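Local coordinates for polycyclic ketone monooxygenase (Myceliophthora thermophila, PDB 5MQ6), which uses FAD and NADPH to carry out Baeyer-Villiger oxidations, inserting one oxygen atom beside the carbonyl of ketones, especially bulky polycyclic ones, to give esters or lactones, at residues H131-E135 with K425-F429; V134-Y139 with A539-F543; T558-R562 with D643-K647. Where two conformers were deposited one is given. Residue numbers count along the deposited sequence, not the author numbering.

Contact 1. Residues H131-E135 with K425-F429. With FAD (flavin-adenine dinucleotide), chain B.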
loop_
_atom_site.group_PDB
_atom_site.type_symbol
_atom_site.label_atom_id
_atom_site.label_comp_id
_atom_site.label_asym_id
_atom_site.label_seq_id
_atom_site.Cartn_x
_atom_site.Cartn_y
_atom_site.Cartn_z
ATOM N N HIS A 131 0.618 -10.114 -10.043
ATOM C CA HIS A 131 0.437 -11.058 -8.976
ATOM C C HIS A 131 0.666 -10.380 -7.623
ATOM O O HIS A 131 1.413 -9.417 -7.528
ATOM C CB HIS A 131 1.485 -12.201 -9.077
ATOM C CG HIS A 131 1.261 -13.127 -10.226
ATOM N ND1 HIS A 131 1.508 -12.753 -11.531
ATOM C CD2 HIS A 131 0.774 -14.391 -10.275
ATOM C CE1 HIS A 131 1.226 -13.764 -12.332
ATOM N NE2 HIS A 131 0.776 -14.770 -11.599
ATOM N N CYS A 132 0.029 -10.852 -6.576
ATOM C CA CYS A 132 0.361 -10.476 -5.213
ATOM C C CYS A 132 1.804 -10.989 -4.978
ATOM O O CYS A 132 2.147 -12.061 -5.479
ATOM C CB CYS A 132 -0.665 -11.119 -4.230
ATOM S SG CYS A 132 -0.874 -12.937 -4.102
ATOM N N ASP A 133 2.595 -10.252 -4.236
ATOM C CA ASP A 133 3.995 -10.571 -3.910
ATOM C C ASP A 133 4.133 -11.312 -2.606
ATOM O O ASP A 133 5.193 -11.891 -2.355
ATOM C CB ASP A 133 4.912 -9.308 -4.014
ATOM C CG ASP A 133 4.495 -8.142 -3.010
ATOM O OD1 ASP A 133 3.608 -8.420 -2.120
ATOM O OD2 ASP A 133 5.069 -6.971 -3.084
ATOM N N VAL A 134 3.051 -11.407 -1.816
ATOM C CA VAL A 134 3.022 -12.216 -0.640
ATOM C C VAL A 134 2.278 -13.515 -1.015
ATOM O O VAL A 134 1.289 -13.468 -1.780
ATOM C CB VAL A 134 2.289 -11.488 0.477
ATOM C CG1 VAL A 134 1.989 -12.359 1.663
ATOM C CG2 VAL A 134 3.151 -10.328 0.879
ATOM N N GLU A 135 2.724 -14.640 -0.465
ATOM C CA GLU A 135 1.963 -15.905 -0.605
ATOM C C GLU A 135 0.432 -15.711 -0.507
ATOM O O GLU A 135 -0.073 -15.193 0.493
ATOM C CB GLU A 135 2.392 -16.889 0.484
ATOM C CG GLU A 135 1.838 -18.320 0.379
ATOM C CD GLU A 135 2.008 -19.098 1.616
ATOM O OE1 GLU A 135 1.325 -18.689 2.617
ATOM O OE2 GLU A 135 2.786 -20.148 1.589
ATOM N N LYS A 425 13.633 -0.103 0.129
ATOM C CA LYS A 425 12.619 -0.217 -0.886
ATOM C C LYS A 425 11.901 -1.499 -0.678
ATOM O O LYS A 425 12.426 -2.433 -0.041
ATOM C CB LYS A 425 13.204 -0.331 -2.304
ATOM C CG LYS A 425 14.150 0.752 -2.729
ATOM C CD LYS A 425 13.481 2.106 -2.975
ATOM C CE LYS A 425 14.211 2.955 -4.033
ATOM N NZ LYS A 425 13.333 4.062 -4.520
ATOM N N ARG A 426 10.749 -1.609 -1.315
ATOM C CA ARG A 426 10.023 -2.882 -1.245
ATOM C C ARG A 426 10.828 -3.971 -2.002
ATOM O O ARG A 426 11.332 -3.753 -3.099
ATOM C CB ARG A 426 8.546 -2.849 -1.684
ATOM C CG ARG A 426 7.795 -4.000 -0.966
ATOM C CD ARG A 426 6.324 -3.972 -1.168
ATOM N NE ARG A 426 5.603 -5.231 -0.999
ATOM C CZ ARG A 426 4.902 -5.571 0.104
ATOM N NH1 ARG A 426 4.909 -4.836 1.222
ATOM N NH2 ARG A 426 4.197 -6.682 0.140
ATOM N N PRO A 427 11.062 -5.103 -1.362
ATOM C CA PRO A 427 11.739 -6.149 -2.147
ATOM C C PRO A 427 10.778 -6.680 -3.231
ATOM O O PRO A 427 9.547 -6.596 -3.054
ATOM C CB PRO A 427 12.042 -7.241 -1.103
ATOM C CG PRO A 427 11.304 -6.858 0.137
ATOM C CD PRO A 427 11.055 -5.393 0.077
ATOM N N THR A 428 11.351 -7.216 -4.301
ATOM C CA THR A 428 10.606 -7.688 -5.505
ATOM C C THR A 428 11.108 -9.029 -5.774
ATOM O O THR A 428 12.230 -9.380 -5.361
ATOM C CB THR A 428 10.859 -6.807 -6.727
ATOM O OG1 THR A 428 12.252 -6.901 -7.110
ATOM C CG2 THR A 428 10.545 -5.385 -6.359
ATOM N N PHE A 429 10.255 -9.855 -6.376
ATOM C CA PHE A 429 10.568 -11.267 -6.525
ATOM C C PHE A 429 10.191 -11.635 -7.940
ATOM O O PHE A 429 9.094 -11.320 -8.366
ATOM C CB PHE A 429 9.799 -12.100 -5.537
ATOM C CG PHE A 429 9.961 -11.661 -4.094
ATOM C CD1 PHE A 429 9.150 -10.609 -3.567
ATOM C CD2 PHE A 429 10.867 -12.286 -3.249
ATOM C CE1 PHE A 429 9.289 -10.164 -2.279
ATOM C CE2 PHE A 429 11.004 -11.812 -1.915
ATOM C CZ PHE A 429 10.202 -10.756 -1.450
HETATM P PA FAD B . -7.210 -0.359 -1.437
HETATM O O1A FAD B . -6.289 0.698 -1.951
HETATM O O2A FAD B . -7.149 -1.778 -1.972
HETATM O O5B FAD B . -8.716 0.158 -1.642
HETATM C C5B FAD B . -9.067 1.443 -1.253
HETATM C C4B FAD B . -10.073 1.985 -2.248
HETATM O O4B FAD B . -10.576 3.216 -1.695
HETATM C C3B FAD B . -9.533 2.314 -3.636
HETATM O O3B FAD B . -10.421 1.846 -4.618
HETATM C C2B FAD B . -9.481 3.817 -3.654
HETATM O O2B FAD B . -9.641 4.351 -4.946
HETATM C C1B FAD B . -10.631 4.161 -2.731
HETATM N N9A FAD B . -10.551 5.502 -2.206
HETATM C C8A FAD B . -9.486 6.064 -1.567
HETATM N N7A FAD B . -9.798 7.324 -1.278
HETATM C C5A FAD B . -11.030 7.615 -1.727
HETATM C C6A FAD B . -11.907 8.799 -1.676
HETATM N N6A FAD B . -11.587 9.967 -1.159
HETATM N N1A FAD B . -13.094 8.596 -2.185
HETATM C C2A FAD B . -13.481 7.433 -2.760
HETATM N N3A FAD B . -12.784 6.325 -2.866
HETATM C C4A FAD B . -11.513 6.403 -2.362
HETATM N N1 FAD B . 0.205 -5.591 -0.397
HETATM C C2 FAD B . 0.525 -6.809 0.151
HETATM O O2 FAD B . 0.500 -6.972 1.365
HETATM N N3 FAD B . 0.869 -7.841 -0.631
HETATM C C4 FAD B . 0.909 -7.689 -1.965
HETATM O O4 FAD B . 1.223 -8.670 -2.626
HETATM C C4X FAD B . 0.587 -6.428 -2.654
HETATM N N5 FAD B . 0.639 -6.226 -4.013
HETATM C C5X FAD B . 0.314 -5.001 -4.496
HETATM C C6 FAD B . 0.370 -4.741 -5.951
HETATM C C7 FAD B . 0.002 -3.377 -6.376
HETATM C C7M FAD B . 0.017 -3.000 -7.840
HETATM C C8 FAD B . -0.379 -2.303 -5.412
HETATM C C8M FAD B . -0.768 -0.890 -5.840
HETATM C C9 FAD B . -0.409 -2.581 -4.060
HETATM C C9A FAD B . -0.078 -3.878 -3.574
HETATM N N10 FAD B . -0.103 -4.091 -2.185
HETATM C C10 FAD B . 0.203 -5.372 -1.714
HETATM C "C1'" FAD B . -0.548 -3.058 -1.223
HETATM C "C2'" FAD B . -2.132 -3.066 -1.287
HETATM O "O2'" FAD B . -2.596 -1.726 -1.505
HETATM C "C3'" FAD B . -2.834 -3.709 -0.041
HETATM O "O3'" FAD B . -2.401 -5.065 0.092
HETATM C "C4'" FAD B . -4.375 -3.837 -0.079
HETATM O "O4'" FAD B . -4.947 -4.263 -1.394
HETATM C "C5'" FAD B . -5.022 -2.521 0.399
HETATM O "O5'" FAD B . -6.412 -2.824 0.733
HETATM P P FAD B . -7.249 -1.511 1.180
HETATM O O1P FAD B . -8.755 -1.932 1.008
HETATM O O2P FAD B . -6.643 -1.052 2.514
HETATM O O3P FAD B . -6.818 -0.327 0.120
HETATM O O HOH W 1 7.259 -6.645 -4.575
#

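Contact 2. Residues V134-Y139 with A539-F543. With FAD (flavin-adenine dinucleotide), chain B.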
loop_
_atom_site.group_PDB
_atom_site.type_symbol
_atom_site.label_atom_id
_atom_site.label_comp_id
_atom_site.label_asym_id
_atom_site.label_seq_id
_atom_site.Cartn_x
_atom_site.Cartn_y
_atom_site.Cartn_z
ATOM N N VAL A 134 3.051 -11.407 -1.816
ATOM C CA VAL A 134 3.022 -12.216 -0.640
ATOM C C VAL A 134 2.278 -13.515 -1.015
ATOM O O VAL A 134 1.289 -13.468 -1.780
ATOM C CB VAL A 134 2.289 -11.488 0.477
ATOM C CG1 VAL A 134 1.989 -12.359 1.663
ATOM C CG2 VAL A 134 3.151 -10.328 0.879
ATOM N N GLU A 135 2.724 -14.640 -0.465
ATOM C CA GLU A 135 1.963 -15.905 -0.605
ATOM C C GLU A 135 0.432 -15.711 -0.507
ATOM O O GLU A 135 -0.073 -15.193 0.493
ATOM C CB GLU A 135 2.392 -16.889 0.484
ATOM C CG GLU A 135 1.838 -18.320 0.379
ATOM C CD GLU A 135 2.008 -19.098 1.616
ATOM O OE1 GLU A 135 1.325 -18.689 2.617
ATOM O OE2 GLU A 135 2.786 -20.148 1.589
ATOM N N SER A 136 -0.277 -16.257 -1.485
ATOM C CA SER A 136 -1.733 -16.267 -1.548
ATOM C C SER A 136 -2.405 -16.753 -0.267
ATOM O O SER A 136 -3.419 -16.129 0.196
ATOM C CB SER A 136 -2.164 -17.073 -2.773
ATOM O OG SER A 136 -2.034 -18.427 -2.488
ATOM N N TYR A 137 -1.878 -17.839 0.323
ATOM C CA TYR A 137 -2.474 -18.446 1.525
ATOM C C TYR A 137 -2.370 -17.512 2.747
ATOM O O TYR A 137 -3.144 -17.606 3.679
ATOM C CB TYR A 137 -1.926 -19.896 1.863
ATOM C CG TYR A 137 -1.561 -20.749 0.601
ATOM C CD1 TYR A 137 -2.520 -21.016 -0.381
ATOM C CD2 TYR A 137 -0.272 -21.181 0.385
ATOM C CE1 TYR A 137 -2.195 -21.686 -1.559
ATOM C CE2 TYR A 137 0.081 -21.848 -0.755
ATOM C CZ TYR A 137 -0.880 -22.138 -1.722
ATOM O OH TYR A 137 -0.537 -22.812 -2.860
ATOM N N SER A 138 -1.395 -16.624 2.720
ATOM C CA SER A 138 -1.159 -15.647 3.776
ATOM C C SER A 138 -1.842 -14.325 3.522
ATOM O O SER A 138 -2.217 -13.639 4.471
ATOM C CB SER A 138 0.368 -15.495 3.952
ATOM O OG SER A 138 0.855 -16.741 4.575
ATOM N N TYR A 139 -2.043 -13.996 2.245
ATOM C CA TYR A 139 -2.507 -12.687 1.815
ATOM C C TYR A 139 -4.013 -12.600 1.603
ATOM O O TYR A 139 -4.646 -11.676 2.094
ATOM C CB TYR A 139 -1.785 -12.247 0.554
ATOM C CG TYR A 139 -2.283 -10.904 0.094
ATOM C CD1 TYR A 139 -1.933 -9.754 0.771
ATOM C CD2 TYR A 139 -3.052 -10.796 -1.040
ATOM C CE1 TYR A 139 -2.407 -8.501 0.346
ATOM C CE2 TYR A 139 -3.551 -9.601 -1.481
ATOM C CZ TYR A 139 -3.251 -8.440 -0.774
ATOM O OH TYR A 139 -3.749 -7.242 -1.232
ATOM N N ALA A 539 4.933 -6.534 6.342
ATOM C CA ALA A 539 5.060 -6.621 4.901
ATOM C C ALA A 539 3.770 -7.061 4.241
ATOM O O ALA A 539 3.437 -6.662 3.127
ATOM C CB ALA A 539 6.144 -7.628 4.555
ATOM N N ASN A 540 3.057 -7.936 4.926
ATOM C CA ASN A 540 1.824 -8.440 4.470
ATOM C C ASN A 540 0.777 -7.489 4.995
ATOM O O ASN A 540 0.346 -7.591 6.131
ATOM C CB ASN A 540 1.626 -9.838 5.034
ATOM C CG ASN A 540 0.298 -10.465 4.642
ATOM O OD1 ASN A 540 -0.463 -9.925 3.818
ATOM N ND2 ASN A 540 0.018 -11.640 5.222
ATOM N N ASN A 541 0.352 -6.595 4.130
ATOM C CA ASN A 541 -0.661 -5.624 4.449
ATOM C C ASN A 541 -1.984 -6.213 4.871
ATOM O O ASN A 541 -2.709 -5.544 5.579
ATOM C CB ASN A 541 -0.894 -4.616 3.313
ATOM C CG ASN A 541 0.397 -3.753 2.963
ATOM O OD1 ASN A 541 0.584 -3.387 1.815
ATOM N ND2 ASN A 541 1.245 -3.406 3.954
ATOM N N ALA A 542 -2.308 -7.436 4.462
ATOM C CA ALA A 542 -3.558 -8.071 4.798
ATOM C C ALA A 542 -3.543 -8.445 6.253
ATOM O O ALA A 542 -4.615 -8.599 6.877
ATOM C CB ALA A 542 -3.813 -9.351 3.954
ATOM N N PHE A 543 -2.345 -8.687 6.776
ATOM C CA PHE A 543 -2.219 -8.977 8.169
ATOM C C PHE A 543 -2.539 -7.704 9.008
ATOM O O PHE A 543 -3.295 -7.710 9.960
ATOM C CB PHE A 543 -0.777 -9.531 8.426
ATOM C CG PHE A 543 -0.499 -9.947 9.831
ATOM C CD1 PHE A 543 -1.539 -10.188 10.770
ATOM C CD2 PHE A 543 0.807 -10.098 10.230
ATOM C CE1 PHE A 543 -1.257 -10.561 12.064
ATOM C CE2 PHE A 543 1.099 -10.473 11.559
ATOM C CZ PHE A 543 0.046 -10.733 12.463
HETATM P PA FAD B . -7.210 -0.359 -1.437
HETATM O O1A FAD B . -6.289 0.698 -1.951
HETATM O O2A FAD B . -7.149 -1.778 -1.972
HETATM O O5B FAD B . -8.716 0.158 -1.642
HETATM C C5B FAD B . -9.067 1.443 -1.253
HETATM C C4B FAD B . -10.073 1.985 -2.248
HETATM O O4B FAD B . -10.576 3.216 -1.695
HETATM C C3B FAD B . -9.533 2.314 -3.636
HETATM O O3B FAD B . -10.421 1.846 -4.618
HETATM C C2B FAD B . -9.481 3.817 -3.654
HETATM O O2B FAD B . -9.641 4.351 -4.946
HETATM C C1B FAD B . -10.631 4.161 -2.731
HETATM N N9A FAD B . -10.551 5.502 -2.206
HETATM C C8A FAD B . -9.486 6.064 -1.567
HETATM N N7A FAD B . -9.798 7.324 -1.278
HETATM C C5A FAD B . -11.030 7.615 -1.727
HETATM C C6A FAD B . -11.907 8.799 -1.676
HETATM N N6A FAD B . -11.587 9.967 -1.159
HETATM N N1A FAD B . -13.094 8.596 -2.185
HETATM C C2A FAD B . -13.481 7.433 -2.760
HETATM N N3A FAD B . -12.784 6.325 -2.866
HETATM C C4A FAD B . -11.513 6.403 -2.362
HETATM N N1 FAD B . 0.205 -5.591 -0.397
HETATM C C2 FAD B . 0.525 -6.809 0.151
HETATM O O2 FAD B . 0.500 -6.972 1.365
HETATM N N3 FAD B . 0.869 -7.841 -0.631
HETATM C C4 FAD B . 0.909 -7.689 -1.965
HETATM O O4 FAD B . 1.223 -8.670 -2.626
HETATM C C4X FAD B . 0.587 -6.428 -2.654
HETATM N N5 FAD B . 0.639 -6.226 -4.013
HETATM C C5X FAD B . 0.314 -5.001 -4.496
HETATM C C6 FAD B . 0.370 -4.741 -5.951
HETATM C C7 FAD B . 0.002 -3.377 -6.376
HETATM C C7M FAD B . 0.017 -3.000 -7.840
HETATM C C8 FAD B . -0.379 -2.303 -5.412
HETATM C C8M FAD B . -0.768 -0.890 -5.840
HETATM C C9 FAD B . -0.409 -2.581 -4.060
HETATM C C9A FAD B . -0.078 -3.878 -3.574
HETATM N N10 FAD B . -0.103 -4.091 -2.185
HETATM C C10 FAD B . 0.203 -5.372 -1.714
HETATM C "C1'" FAD B . -0.548 -3.058 -1.223
HETATM C "C2'" FAD B . -2.132 -3.066 -1.287
HETATM O "O2'" FAD B . -2.596 -1.726 -1.505
HETATM C "C3'" FAD B . -2.834 -3.709 -0.041
HETATM O "O3'" FAD B . -2.401 -5.065 0.092
HETATM C "C4'" FAD B . -4.375 -3.837 -0.079
HETATM O "O4'" FAD B . -4.947 -4.263 -1.394
HETATM C "C5'" FAD B . -5.022 -2.521 0.399
HETATM O "O5'" FAD B . -6.412 -2.824 0.733
HETATM P P FAD B . -7.249 -1.511 1.180
HETATM O O1P FAD B . -8.755 -1.932 1.008
HETATM O O2P FAD B . -6.643 -1.052 2.514
HETATM O O3P FAD B . -6.818 -0.327 0.120
#

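Contact 3. Residues T558-R562 with D643-K647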
loop_
_atom_site.group_PDB
_atom_site.type_symbol
_atom_site.label_atom_id
_atom_site.label_comp_id
_atom_site.label_asym_id
_atom_site.label_seq_id
_atom_site.Cartn_x
_atom_site.Cartn_y
_atom_site.Cartn_z
ATOM N N THR A 558 -17.947 -3.252 21.753
ATOM C CA THR A 558 -17.903 -2.987 23.163
ATOM C C THR A 558 -18.706 -1.769 23.537
ATOM O O THR A 558 -19.493 -1.810 24.439
ATOM C CB THR A 558 -16.470 -2.826 23.674
ATOM O OG1 THR A 558 -15.760 -4.009 23.352
ATOM C CG2 THR A 558 -16.386 -2.661 25.181
ATOM N N ALA A 559 -18.458 -0.680 22.866
ATOM C CA ALA A 559 -19.113 0.587 23.148
ATOM C C ALA A 559 -20.600 0.441 22.921
ATOM O O ALA A 559 -21.392 0.832 23.811
ATOM C CB ALA A 559 -18.508 1.727 22.274
ATOM N N GLU A 560 -21.001 -0.179 21.789
ATOM C CA GLU A 560 -22.437 -0.357 21.472
ATOM C C GLU A 560 -23.082 -1.207 22.590
ATOM O O GLU A 560 -24.171 -0.916 23.022
ATOM C CB GLU A 560 -22.651 -1.065 20.097
ATOM C CG GLU A 560 -22.277 -0.165 18.900
ATOM C CD GLU A 560 -23.317 0.975 18.710
ATOM O OE1 GLU A 560 -24.548 0.709 18.606
ATOM O OE2 GLU A 560 -22.936 2.153 18.709
ATOM N N ASP A 561 -22.396 -2.265 23.017
ATOM C CA ASP A 561 -22.947 -3.130 24.030
ATOM C C ASP A 561 -23.064 -2.364 25.372
ATOM O O ASP A 561 -24.054 -2.470 26.067
ATOM C CB ASP A 561 -22.120 -4.337 24.266
ATOM C CG ASP A 561 -22.253 -5.415 23.182
ATOM O OD1 ASP A 561 -23.227 -5.466 22.386
ATOM O OD2 ASP A 561 -21.351 -6.282 23.163
ATOM N N ARG A 562 -22.074 -1.593 25.722
ATOM C CA ARG A 562 -22.133 -0.836 26.953
ATOM C C ARG A 562 -23.254 0.184 27.039
ATOM O O ARG A 562 -23.844 0.322 28.117
ATOM C CB ARG A 562 -20.802 -0.203 27.264
ATOM C CG ARG A 562 -19.796 -1.208 27.810
ATOM C CD ARG A 562 -18.464 -0.592 28.060
ATOM N NE ARG A 562 -18.526 0.595 28.930
ATOM C CZ ARG A 562 -17.466 1.282 29.296
ATOM N NH1 ARG A 562 -16.255 0.971 28.877
ATOM N NH2 ARG A 562 -17.606 2.309 30.064
ATOM N N ASP A 643 -11.051 -6.285 28.997
ATOM C CA ASP A 643 -12.030 -6.145 30.043
ATOM C C ASP A 643 -13.217 -5.219 29.750
ATOM O O ASP A 643 -13.987 -4.926 30.677
ATOM C CB ASP A 643 -11.328 -5.776 31.321
ATOM C CG ASP A 643 -10.829 -4.408 31.317
ATOM O OD1 ASP A 643 -10.926 -3.605 30.358
ATOM O OD2 ASP A 643 -10.248 -4.165 32.331
ATOM N N GLY A 644 -13.347 -4.778 28.485
ATOM C CA GLY A 644 -14.410 -3.890 28.066
ATOM C C GLY A 644 -14.294 -2.482 28.592
ATOM O O GLY A 644 -15.229 -1.660 28.321
ATOM N N SER A 645 -13.193 -2.150 29.319
ATOM C CA SER A 645 -13.084 -0.797 29.916
ATOM C C SER A 645 -12.874 0.313 28.875
ATOM O O SER A 645 -13.188 1.462 29.115
ATOM C CB SER A 645 -11.997 -0.741 30.988
ATOM O OG SER A 645 -10.720 -1.088 30.470
ATOM N N LEU A 646 -12.262 -0.013 27.729
ATOM C CA LEU A 646 -11.987 0.964 26.719
ATOM C C LEU A 646 -11.283 2.186 27.262
ATOM O O LEU A 646 -11.688 3.341 27.095
ATOM C CB LEU A 646 -13.252 1.314 25.974
ATOM C CG LEU A 646 -13.913 0.264 25.103
ATOM C CD1 LEU A 646 -15.133 0.929 24.406
ATOM C CD2 LEU A 646 -13.063 -0.421 24.040
ATOM N N LYS A 647 -10.204 1.917 27.941
ATOM C CA LYS A 647 -9.510 2.930 28.714
ATOM C C LYS A 647 -9.085 4.042 27.802
ATOM O O LYS A 647 -8.560 3.754 26.741
ATOM C CB LYS A 647 -8.274 2.315 29.398
ATOM C CG LYS A 647 -7.533 3.394 30.192
ATOM C CD LYS A 647 -6.357 2.855 31.055
ATOM C CE LYS A 647 -5.620 3.979 31.783
ATOM N NZ LYS A 647 -4.175 3.629 32.015
HETATM O O HOH W 2 -15.056 3.880 30.661
#

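Contact 1. Residues H131-E135 with K425-F429
A salt bridge between Asp133 and Arg426 holds these two segments together beside the flavin. It rests on Arg426 NE, which donates to Asp133 OD2 at 2.8 Å; Arg426 NH2 also donates to Asp133 OD1 at 2.9 Å, though OD1 is less certainly placed. A planar carboxylate meets the edge of a planar guanidinium, and the long arginine suits a span of 10.1 Å from Asp133 CA to Arg426 CA. Water 1 adds a second polar bridge, donating to Asp133 OD2 and to Pro427 O at 2.7 Å each. Towards the cofactor, Asp133 N donates to FAD O4 at 2.6 Å, while the bond from Val134 N to FAD O4, at 3.4 Å, is weak. The Arg426 side chain also comes within about 3 Å of NADPH, consistent with the active-site arginine known in this family. Val134 CG2 packs at the guanidinium edge, 3.9 Å from Arg426 NH2; Phe429 CD1 packs loosely, 4.5 Å from Asp133 CB. Lys425 NZ forms a salt bridge with the NADPH phosphate. The loop between helices 121-124 and 136-139 thus meets strand 428-429, which pairs in parallel with strand 305-306, and Phe429 packs against Trp306 of that strand.

Contact 2. Residues V134-Y139 with A539-F543
Asn540 gives up the most surface and does two jobs with one amide. Its ND2 donates to Ser138 O at 3.1 Å, while its OD1 accepts from Ala542 N at 3.2 Å, an N-cap bond at the start of helix 541-562. Asparagine suits the place because its short side chain carries a donor and an acceptor side by side, one for each helix. Tyr139, next in buried area, brings the edge of its ring to the same amide, with Tyr139 CD1 3.4 Å from Asn540 OD1. A face of that ring lies toward the flavin, and its hydroxyl hydrogen-bonds the ribityl chain, Tyr139 OH to FAD O3' at 2.9 Å. Ala542 is small enough to let the backbones close in: its CB sits 3.1 Å from Tyr139 O and 3.7 Å from Tyr139 CD1, and the two CA atoms are 5.6 Å apart. Val134 adds an apolar flank, with Val134 CG1 3.9 Å from Asn540 CG. Beside the cap, Asn541 N donates to FAD O2 at 2.8 Å. The helix start is thus fixed to helix 136-139 and to the flavin, and the Asn541 amide could help stabilise negative charge near FAD O2, as in other flavoenzymes.

Contact 3. Residues T558-R562 with D643-K647
Arg562, near the end of helix 541-562, reaches over to the turn that precedes strand 649-653 and finds backbone carbonyls there. Arg562 NH1 donates to Gly644 O at 2.9 Å and, weakly, to Ser645 O at 3.1 Å; water 2 accepts from Arg562 NH2 at 3.1 Å and gives a weak 3.4 Å bond to Ser645 O. The turn has its own internal support, an Asx turn in which Asp643 OD1 accepts from Ser645 N at 2.9 Å and also from Ser645 OG at 2.5 Å. Gly644 has a positive phi of 70°, easily adopted by glycine. Thr558 OG1 is satisfied within its own helix by Gln554 O, so Thr558 offers its methyl instead: CG2 lies 3.8 Å from Leu646 CG. Leu646 CD1 in turn sits 4.1 Å from Ala559 CB, a small residue that, like Leu646, also touches Ile651. With no acidic partner across the interface, the arginine is held by neutral carbonyls and water, so the contact joins helix to turn by hydrogen bonding above a small apolar patch.

Contacts 1 and 2 form one continuous site around the flavin: their centres are 10 Å apart, both touch FAD, and they share residues 134-135, of which Val134 takes part in both. They meet where Arg426 NH1 lies 3.0 Å from Ala539 O, a probable hydrogen bond, and where Cys132 CB packs 4.0 Å from Tyr139 CD2. Between them they address both flavin pyrimidine carbonyls, O4 mainly through Asp133 N of contact 1 and O2 through Asn541 N of contact 2. Contact 3 stands apart near the periphery, its centre about 30 Å from contact 2's and 38 Å from contact 1's. Helix 541-562 joins the two regions, starting at the flavin and ending at contact 3.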